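Local coordinates for protein putative marr-family transcriptional repressor (Streptomyces coelicolor, PDB 3ZPL) that binds DNA through a winged-helix domain and probably acts as a MarR-family transcriptional regulator, at residues L62-E67 with T76-Y81; H91-L96 with G100-E105. All blocks are in the same frame, centred on the assembly; numbering follows the deposited sequence.

Contact 1. Residues L62-E67 with T76-Y81; sequences LVKLAE and TELAKY. With nucleotides of chain C.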
loop_
_atom_site.group_PDB
_atom_site.type_symbol
_atom_site.label_atom_id
_atom_site.label_comp_id
_atom_site.label_asym_id
_atom_site.label_seq_id
_atom_site.Cartn_x
_atom_site.Cartn_y
_atom_site.Cartn_z
ATOM N N LEU A 62 -13.801 -10.591 2.684
ATOM C CA LEU A 62 -15.243 -10.758 2.856
ATOM C C LEU A 62 -16.009 -10.352 1.618
ATOM O O LEU A 62 -16.938 -11.025 1.212
ATOM C CB LEU A 62 -15.742 -9.939 4.026
ATOM C CG LEU A 62 -15.087 -10.205 5.374
ATOM C CD1 LEU A 62 -15.986 -9.655 6.463
ATOM C CD2 LEU A 62 -14.821 -11.684 5.599
ATOM N N VAL A 63 -15.612 -9.245 1.015
ATOM C CA VAL A 63 -16.259 -8.751 -0.202
ATOM C C VAL A 63 -16.141 -9.762 -1.336
ATOM O O VAL A 63 -17.113 -10.036 -2.043
ATOM C CB VAL A 63 -15.646 -7.410 -0.642
ATOM C CG1 VAL A 63 -16.136 -7.000 -2.023
ATOM C CG2 VAL A 63 -15.984 -6.335 0.377
ATOM N N LYS A 64 -14.967 -10.354 -1.497
ATOM C CA LYS A 64 -14.813 -11.311 -2.576
ATOM C C LYS A 64 -15.638 -12.587 -2.362
ATOM O O LYS A 64 -16.106 -13.185 -3.334
ATOM C CB LYS A 64 -13.357 -11.657 -2.823
ATOM C CG LYS A 64 -13.178 -12.456 -4.101
ATOM C CD LYS A 64 -13.906 -11.853 -5.293
ATOM C CE LYS A 64 -13.843 -12.784 -6.485
ATOM N NZ LYS A 64 -14.666 -12.261 -7.609
ATOM N N LEU A 65 -15.787 -13.022 -1.111
ATOM C CA LEU A 65 -16.597 -14.229 -0.799
ATOM C C LEU A 65 -18.073 -13.922 -0.993
ATOM O O LEU A 65 -18.781 -14.646 -1.701
ATOM C CB LEU A 65 -16.371 -14.687 0.634
ATOM C CG LEU A 65 -14.952 -15.112 1.003
ATOM C CD1 LEU A 65 -14.910 -15.556 2.452
ATOM C CD2 LEU A 65 -14.464 -16.215 0.081
ATOM N N ALA A 66 -18.513 -12.802 -0.419
ATOM C CA ALA A 66 -19.867 -12.277 -0.645
ATOM C C ALA A 66 -20.267 -12.242 -2.132
ATOM O O ALA A 66 -21.417 -12.459 -2.475
ATOM C CB ALA A 66 -19.990 -10.884 -0.038
ATOM N N GLU A 67 -19.293 -11.970 -2.989
ATOM C CA GLU A 67 -19.486 -11.976 -4.435
ATOM C C GLU A 67 -19.437 -13.354 -5.076
ATOM O O GLU A 67 -19.865 -13.509 -6.212
ATOM C CB GLU A 67 -18.396 -11.145 -5.106
ATOM C CG GLU A 67 -18.582 -9.647 -5.052
ATOM C CD GLU A 67 -17.561 -8.947 -5.916
ATOM O OE1 GLU A 67 -16.412 -9.478 -6.028
ATOM O OE2 GLU A 67 -17.912 -7.873 -6.488
ATOM N N THR A 76 -6.450 -20.862 -2.036
ATOM C CA THR A 76 -5.502 -20.314 -3.000
ATOM C C THR A 76 -6.225 -19.355 -3.921
ATOM O O THR A 76 -5.666 -18.302 -4.274
ATOM C CB THR A 76 -4.783 -21.390 -3.822
ATOM O OG1 THR A 76 -4.096 -22.270 -2.933
ATOM C CG2 THR A 76 -3.763 -20.770 -4.777
ATOM N N GLU A 77 -7.452 -19.695 -4.318
ATOM C CA GLU A 77 -8.221 -18.805 -5.178
ATOM C C GLU A 77 -8.440 -17.458 -4.496
ATOM O O GLU A 77 -8.328 -16.394 -5.107
ATOM C CB GLU A 77 -9.577 -19.424 -5.506
ATOM C CG GLU A 77 -9.557 -20.519 -6.559
ATOM C CD GLU A 77 -10.816 -21.406 -6.489
ATOM O OE1 GLU A 77 -11.911 -20.911 -6.096
ATOM O OE2 GLU A 77 -10.714 -22.624 -6.771
ATOM N N LEU A 78 -8.756 -17.515 -3.218
ATOM C CA LEU A 78 -8.992 -16.310 -2.449
ATOM C C LEU A 78 -7.709 -15.487 -2.410
ATOM O O LEU A 78 -7.720 -14.308 -2.735
ATOM C CB LEU A 78 -9.486 -16.675 -1.053
ATOM C CG LEU A 78 -9.949 -15.543 -0.145
ATOM C CD1 LEU A 78 -10.792 -14.516 -0.900
ATOM C CD2 LEU A 78 -10.711 -16.118 1.039
ATOM N N ALA A 79 -6.588 -16.127 -2.096
ATOM C CA ALA A 79 -5.286 -15.448 -2.136
ATOM C C ALA A 79 -4.986 -14.809 -3.492
ATOM O O ALA A 79 -4.513 -13.675 -3.539
ATOM C CB ALA A 79 -4.182 -16.411 -1.777
ATOM N N LYS A 80 -5.303 -15.513 -4.586
ATOM C CA LYS A 80 -5.008 -15.015 -5.949
ATOM C C LYS A 80 -5.793 -13.741 -6.267
ATOM O O LYS A 80 -5.242 -12.822 -6.897
ATOM C CB LYS A 80 -5.291 -16.078 -7.031
ATOM C CG LYS A 80 -5.001 -15.616 -8.466
ATOM C CD LYS A 80 -4.998 -16.766 -9.477
ATOM N N TYR A 81 -7.067 -13.689 -5.850
ATOM C CA TYR A 81 -7.873 -12.488 -6.065
ATOM C C TYR A 81 -7.326 -11.340 -5.230
ATOM O O TYR A 81 -7.203 -10.217 -5.714
ATOM C CB TYR A 81 -9.337 -12.717 -5.697
ATOM C CG TYR A 81 -10.147 -13.477 -6.723
ATOM C CD1 TYR A 81 -10.349 -12.964 -8.010
ATOM C CD2 TYR A 81 -10.750 -14.697 -6.398
ATOM C CE1 TYR A 81 -11.103 -13.657 -8.949
ATOM C CE2 TYR A 81 -11.516 -15.393 -7.329
ATOM C CZ TYR A 81 -11.688 -14.873 -8.599
ATOM O OH TYR A 81 -12.440 -15.573 -9.505
ATOM P P DA C 5 -6.531 -24.922 -0.827
ATOM O OP1 DA C 5 -7.937 -25.245 -0.492
ATOM O OP2 DA C 5 -6.224 -23.806 -1.757
ATOM O "O5'" DA C 5 -5.751 -24.764 0.550
ATOM C "C5'" DA C 5 -5.875 -25.805 1.522
ATOM C "C4'" DA C 5 -4.857 -25.639 2.625
ATOM O "O4'" DA C 5 -3.511 -25.733 2.125
ATOM C "C3'" DA C 5 -4.874 -24.322 3.401
ATOM O "O3'" DA C 5 -5.747 -24.421 4.528
ATOM C "C2'" DA C 5 -3.408 -24.123 3.785
ATOM C "C1'" DA C 5 -2.723 -25.369 3.230
ATOM N N9 DA C 5 -1.344 -25.200 2.786
ATOM C C8 DA C 5 -0.875 -24.551 1.672
ATOM N N7 DA C 5 0.432 -24.535 1.581
ATOM C C5 DA C 5 0.853 -25.222 2.711
ATOM C C6 DA C 5 2.132 -25.532 3.207
ATOM N N6 DA C 5 3.266 -25.195 2.591
ATOM N N1 DA C 5 2.206 -26.217 4.370
ATOM C C2 DA C 5 1.069 -26.544 4.992
ATOM N N3 DA C 5 -0.192 -26.302 4.629
ATOM C C4 DA C 5 -0.229 -25.631 3.465
#

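Contact 2. Residues H91-L96 with G100-E105; sequences HAVARL and GWVRRE. With nucleotides of chain D; nucleotides of chain C.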
loop_
_atom_site.group_PDB
_atom_site.type_symbol
_atom_site.label_atom_id
_atom_site.label_comp_id
_atom_site.label_asym_id
_atom_site.label_seq_id
_atom_site.Cartn_x
_atom_site.Cartn_y
_atom_site.Cartn_z
ATOM N N HIS A 91 -3.556 -17.050 8.180
ATOM C CA HIS A 91 -3.598 -16.266 9.409
ATOM C C HIS A 91 -4.841 -15.358 9.428
ATOM O O HIS A 91 -5.534 -15.303 10.435
ATOM C CB HIS A 91 -2.321 -15.427 9.592
ATOM C CG HIS A 91 -1.124 -16.232 9.997
ATOM N ND1 HIS A 91 -1.144 -17.107 11.065
ATOM C CD2 HIS A 91 0.125 -16.286 9.488
ATOM C CE1 HIS A 91 0.046 -17.663 11.194
ATOM N NE2 HIS A 91 0.834 -17.182 10.247
ATOM N N ALA A 92 -5.132 -14.694 8.317
ATOM C CA ALA A 92 -6.268 -13.792 8.251
ATOM C C ALA A 92 -7.587 -14.513 8.466
ATOM O O ALA A 92 -8.461 -14.012 9.191
ATOM C CB ALA A 92 -6.293 -13.072 6.916
ATOM N N VAL A 93 -7.739 -15.687 7.861
ATOM C CA VAL A 93 -8.963 -16.473 8.036
ATOM C C VAL A 93 -9.085 -17.125 9.448
ATOM O O VAL A 93 -10.199 -17.336 9.930
ATOM C CB VAL A 93 -9.115 -17.507 6.919
ATOM C CG1 VAL A 93 -10.325 -18.394 7.157
ATOM C CG2 VAL A 93 -9.244 -16.791 5.587
ATOM N N ALA A 94 -7.962 -17.412 10.123
ATOM C CA ALA A 94 -8.033 -17.846 11.520
ATOM C C ALA A 94 -8.648 -16.745 12.350
ATOM O O ALA A 94 -9.480 -16.998 13.238
ATOM C CB ALA A 94 -6.658 -18.182 12.062
ATOM N N ARG A 95 -8.268 -15.514 12.034
ATOM C CA ARG A 95 -8.705 -14.350 12.787
ATOM C C ARG A 95 -10.188 -14.043 12.490
ATOM O O ARG A 95 -10.938 -13.703 13.402
ATOM C CB ARG A 95 -7.799 -13.145 12.466
ATOM C CG ARG A 95 -7.962 -11.923 13.360
ATOM C CD ARG A 95 -9.058 -10.980 12.845
ATOM N NE ARG A 95 -8.814 -9.552 13.119
ATOM C CZ ARG A 95 -9.726 -8.586 12.967
ATOM N NH1 ARG A 95 -10.966 -8.869 12.568
ATOM N NH2 ARG A 95 -9.414 -7.322 13.243
ATOM N N LEU A 96 -10.586 -14.170 11.220
ATOM C CA LEU A 96 -11.968 -13.922 10.814
ATOM C C LEU A 96 -12.920 -15.021 11.303
ATOM O O LEU A 96 -14.082 -14.755 11.651
ATOM C CB LEU A 96 -12.054 -13.782 9.299
ATOM C CG LEU A 96 -11.266 -12.619 8.672
ATOM C CD1 LEU A 96 -11.225 -12.753 7.157
ATOM C CD2 LEU A 96 -11.860 -11.282 9.056
ATOM N N GLY A 100 -16.088 -14.894 13.878
ATOM C CA GLY A 100 -17.347 -15.449 13.387
ATOM C C GLY A 100 -17.824 -14.980 12.028
ATOM O O GLY A 100 -18.924 -15.339 11.610
ATOM N N TRP A 101 -17.013 -14.199 11.313
ATOM C CA TRP A 101 -17.441 -13.688 10.018
ATOM C C TRP A 101 -17.158 -14.712 8.890
ATOM O O TRP A 101 -17.648 -14.563 7.761
ATOM C CB TRP A 101 -16.764 -12.348 9.683
ATOM C CG TRP A 101 -16.565 -11.257 10.665
ATOM C CD1 TRP A 101 -15.367 -10.667 10.911
ATOM C CD2 TRP A 101 -17.526 -10.549 11.450
ATOM N NE1 TRP A 101 -15.493 -9.672 11.832
ATOM C CE2 TRP A 101 -16.810 -9.566 12.179
ATOM C CE3 TRP A 101 -18.912 -10.658 11.637
ATOM C CZ2 TRP A 101 -17.427 -8.695 13.072
ATOM C CZ3 TRP A 101 -19.532 -9.780 12.536
ATOM C CH2 TRP A 101 -18.783 -8.807 13.237
ATOM N N VAL A 102 -16.374 -15.739 9.191
ATOM C CA VAL A 102 -15.982 -16.751 8.205
ATOM C C VAL A 102 -15.950 -18.142 8.853
ATOM O O VAL A 102 -15.747 -18.266 10.052
ATOM C CB VAL A 102 -14.595 -16.410 7.609
ATOM C CG1 VAL A 102 -13.964 -17.588 6.884
ATOM C CG2 VAL A 102 -14.712 -15.253 6.638
ATOM N N ARG A 103 -16.169 -19.183 8.057
ATOM C CA ARG A 103 -15.999 -20.572 8.522
ATOM C C ARG A 103 -15.361 -21.373 7.397
ATOM O O ARG A 103 -15.359 -20.936 6.243
ATOM C CB ARG A 103 -17.343 -21.192 8.930
ATOM C CG ARG A 103 -18.344 -21.319 7.786
ATOM C CD ARG A 103 -19.675 -21.880 8.243
ATOM N NE ARG A 103 -20.597 -22.048 7.114
ATOM C CZ ARG A 103 -20.709 -23.141 6.353
ATOM N NH1 ARG A 103 -19.962 -24.219 6.569
ATOM N NH2 ARG A 103 -21.582 -23.159 5.354
ATOM N N ARG A 104 -14.805 -22.524 7.743
ATOM C CA ARG A 104 -14.103 -23.369 6.793
ATOM C C ARG A 104 -14.784 -24.714 6.604
ATOM O O ARG A 104 -15.359 -25.260 7.537
ATOM C CB ARG A 104 -12.681 -23.624 7.281
ATOM C CG ARG A 104 -11.736 -22.432 7.137
ATOM C CD ARG A 104 -10.817 -22.304 8.363
ATOM N NE ARG A 104 -9.457 -21.910 8.022
ATOM C CZ ARG A 104 -8.466 -21.799 8.901
ATOM N NH1 ARG A 104 -8.685 -22.044 10.190
ATOM N NH2 ARG A 104 -7.250 -21.420 8.493
ATOM N N GLU A 105 -14.669 -25.254 5.394
ATOM C CA GLU A 105 -15.077 -26.618 5.099
ATOM C C GLU A 105 -14.005 -27.307 4.269
ATOM O O GLU A 105 -13.200 -26.649 3.593
ATOM C CB GLU A 105 -16.397 -26.627 4.326
ATOM C CG GLU A 105 -17.626 -26.736 5.187
ATOM C CD GLU A 105 -18.910 -26.857 4.378
ATOM O OE1 GLU A 105 -18.857 -26.873 3.130
ATOM O OE2 GLU A 105 -19.997 -26.940 5.006
ATOM P P DT D 12 -5.458 -8.131 13.503
ATOM O OP1 DT D 12 -6.631 -7.459 12.865
ATOM O OP2 DT D 12 -5.539 -9.514 14.054
ATOM O "O5'" DT D 12 -4.240 -8.191 12.480
ATOM C "C5'" DT D 12 -3.822 -7.004 11.818
ATOM C "C4'" DT D 12 -2.507 -7.267 11.137
ATOM O "O4'" DT D 12 -1.511 -7.635 12.113
ATOM C "C3'" DT D 12 -2.542 -8.408 10.115
ATOM O "O3'" DT D 12 -2.330 -7.781 8.851
ATOM C "C2'" DT D 12 -1.447 -9.359 10.574
ATOM C "C1'" DT D 12 -0.594 -8.498 11.481
ATOM N N1 DT D 12 0.149 -9.222 12.535
ATOM C C2 DT D 12 1.526 -9.150 12.542
ATOM O O2 DT D 12 2.165 -8.509 11.725
ATOM N N3 DT D 12 2.132 -9.859 13.552
ATOM C C4 DT D 12 1.510 -10.610 14.530
ATOM O O4 DT D 12 2.183 -11.167 15.392
ATOM C C5 DT D 12 0.064 -10.643 14.459
ATOM C C7 DT D 12 -0.696 -11.438 15.471
ATOM C C6 DT D 12 -0.534 -9.964 13.473
ATOM P P DG C 8 1.338 -23.560 16.276
ATOM O OP1 DG C 8 1.306 -24.545 17.396
ATOM O OP2 DG C 8 0.318 -22.468 16.198
ATOM O "O5'" DG C 8 2.775 -22.866 16.240
ATOM C "C5'" DG C 8 3.939 -23.615 15.830
ATOM C "C4'" DG C 8 5.173 -22.747 15.901
ATOM O "O4'" DG C 8 5.335 -22.034 14.653
ATOM C "C3'" DG C 8 5.170 -21.684 17.001
ATOM O "O3'" DG C 8 6.481 -21.675 17.571
ATOM C "C2'" DG C 8 4.751 -20.422 16.267
ATOM C "C1'" DG C 8 5.327 -20.634 14.876
ATOM N N9 DG C 8 4.575 -20.015 13.788
ATOM C C8 DG C 8 3.227 -19.759 13.739
ATOM N N7 DG C 8 2.851 -19.218 12.614
ATOM C C5 DG C 8 4.021 -19.120 11.871
ATOM C C6 DG C 8 4.246 -18.590 10.574
ATOM O O6 DG C 8 3.427 -18.098 9.790
ATOM N N1 DG C 8 5.586 -18.672 10.214
ATOM C C2 DG C 8 6.584 -19.188 11.000
ATOM N N2 DG C 8 7.816 -19.181 10.470
ATOM N N3 DG C 8 6.388 -19.680 12.213
ATOM C C4 DG C 8 5.093 -19.610 12.584
ATOM P P DT C 6 -5.780 -23.254 5.656
ATOM O OP1 DT C 6 -7.082 -23.324 6.364
ATOM O OP2 DT C 6 -5.377 -21.977 5.028
ATOM O "O5'" DT C 6 -4.625 -23.704 6.654
ATOM C "C5'" DT C 6 -4.663 -24.990 7.272
ATOM C "C4'" DT C 6 -3.436 -25.177 8.133
ATOM O "O4'" DT C 6 -2.232 -25.095 7.339
ATOM C "C3'" DT C 6 -3.287 -24.145 9.251
ATOM O "O3'" DT C 6 -3.313 -24.863 10.486
ATOM C "C2'" DT C 6 -1.976 -23.441 8.942
ATOM C "C1'" DT C 6 -1.229 -24.455 8.093
ATOM N N1 DT C 6 -0.255 -23.881 7.142
ATOM C C2 DT C 6 1.090 -24.105 7.338
ATOM O O2 DT C 6 1.529 -24.775 8.259
ATOM N N3 DT C 6 1.910 -23.520 6.402
ATOM C C4 DT C 6 1.524 -22.746 5.324
ATOM O O4 DT C 6 2.373 -22.270 4.579
ATOM C C5 DT C 6 0.100 -22.539 5.191
ATOM C C7 DT C 6 -0.413 -21.712 4.054
ATOM C C6 DT C 6 -0.705 -23.114 6.091
#

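Contact 1. Residues L62-E67 with T76-Y81
K64 of helix 56-66 faces L78 of helix 75-82 with their CA atoms 7.7 Å apart, and the axes of the short segments come no nearer than 10.6 Å at 118° between their N-to-C directions. Helix 75-82, the first helix of the helix-turn-helix in this winged-helix fold, thus packs on helix 56-66 through side chains, and no hydrogen bond joins the two segments.

K64 and Y81 carry the outer half. The lysine chain crosses the tyrosine at about a right angle. Its CG stands anti to the backbone N (chi1 -170°), and a bend at chi2 carries the chain across the ring. CE lies over the centre of one face, 3.4 Å from the Y81 centroid, a CH-pi contact. NZ lies over the same face, 4.2 Å from the Y81 centroid, and makes a cation-pi interaction. NZ also has a long salt bridge to E67, 3.6 Å from its OE1.

The inner half is apolar. L65 and L78 are both buried and cross at about a right angle, with L65 CD2 3.9 Å from L78 CD2. L73 of strand 72-74 touches all four side chains.

T76, near the start of helix 75-82, turns to the DNA. Its backbone N, at 3.0 Å, and its OG1, at 2.9 Å, both donate to OP2 of DA5 of chain C. Two bonds thus grip one phosphate oxygen.

The contact passes from buried leucines to a lysine lying on an aromatic face. The ring face and, at longer range, the E67 carboxylate would both favour the lysine's positive charge and probably steady its chain.

Contact 2. Residues H91-L96 with G100-E105
V93 and V102 meet at about a right angle, CG1 of V93 to CG1 of V102 at 3.7 Å. V93 CG1 stands anti to the backbone N (chi1 176°), which also brings it onto R104 NE. L96 packs its CB on V102. Its CD2 reaches the edge of the W101 ring at CD1, 4.0 Å away.

One backbone bond crosses the contact, from W101 N to L96 O (3.0 Å). It is bent, with an angle of 139° at the hydrogen. G100, with positive phi, ends the helix in a Schellman motif.

H91, R95 and R104 reach the DNA. H91 NE2 donates a nearly straight bond (172°) to the base oxygen O6 of DG8 of chain C, at 2.8 Å. R95 NH2 bonds OP1 of DT12 of chain D at 2.8 Å, and its NE makes weak bonds to OP1 and OP2. R95 NH2 also bonds G53 O. With an alanine here, the DT12 phosphate would probably lose this positive partner and the carbonyl of G53 this donor. R104 NH2 comes within 2.9 Å of OP1 of DT6 of chain C, while its NH1 forms a salt bridge with E97.

The segments join the recognition helix of the winged-helix fold, 86-98, to strand 102-106 of the wing. Helix 56-66 covers L96 and V102 through Y58 and L62, and 102-106 pairs antiparallel with strand 114-118.

Both contacts lie in the winged-helix DNA-binding domain, with centres about 12 Å apart. They come in series along the chain, contact 1 closing before contact 2 opens. Helix 75-82 of contact 1 is followed directly by helix 86-98 of contact 2, forming the helix-turn-helix. The contacts share one apolar core. L62 CD2 packs on V102 CG2 at 3.7 Å and on L96 CD1 at 4.1 Å, and L65 CD1 approaches V102. Strand 114-118, central in the three-stranded antiparallel sheet, lies between 72-74 and 102-106. The same small core thus holds together helices 75-82 and 86-98 and strand 102-106, all of which present side chains or backbone to the DNA.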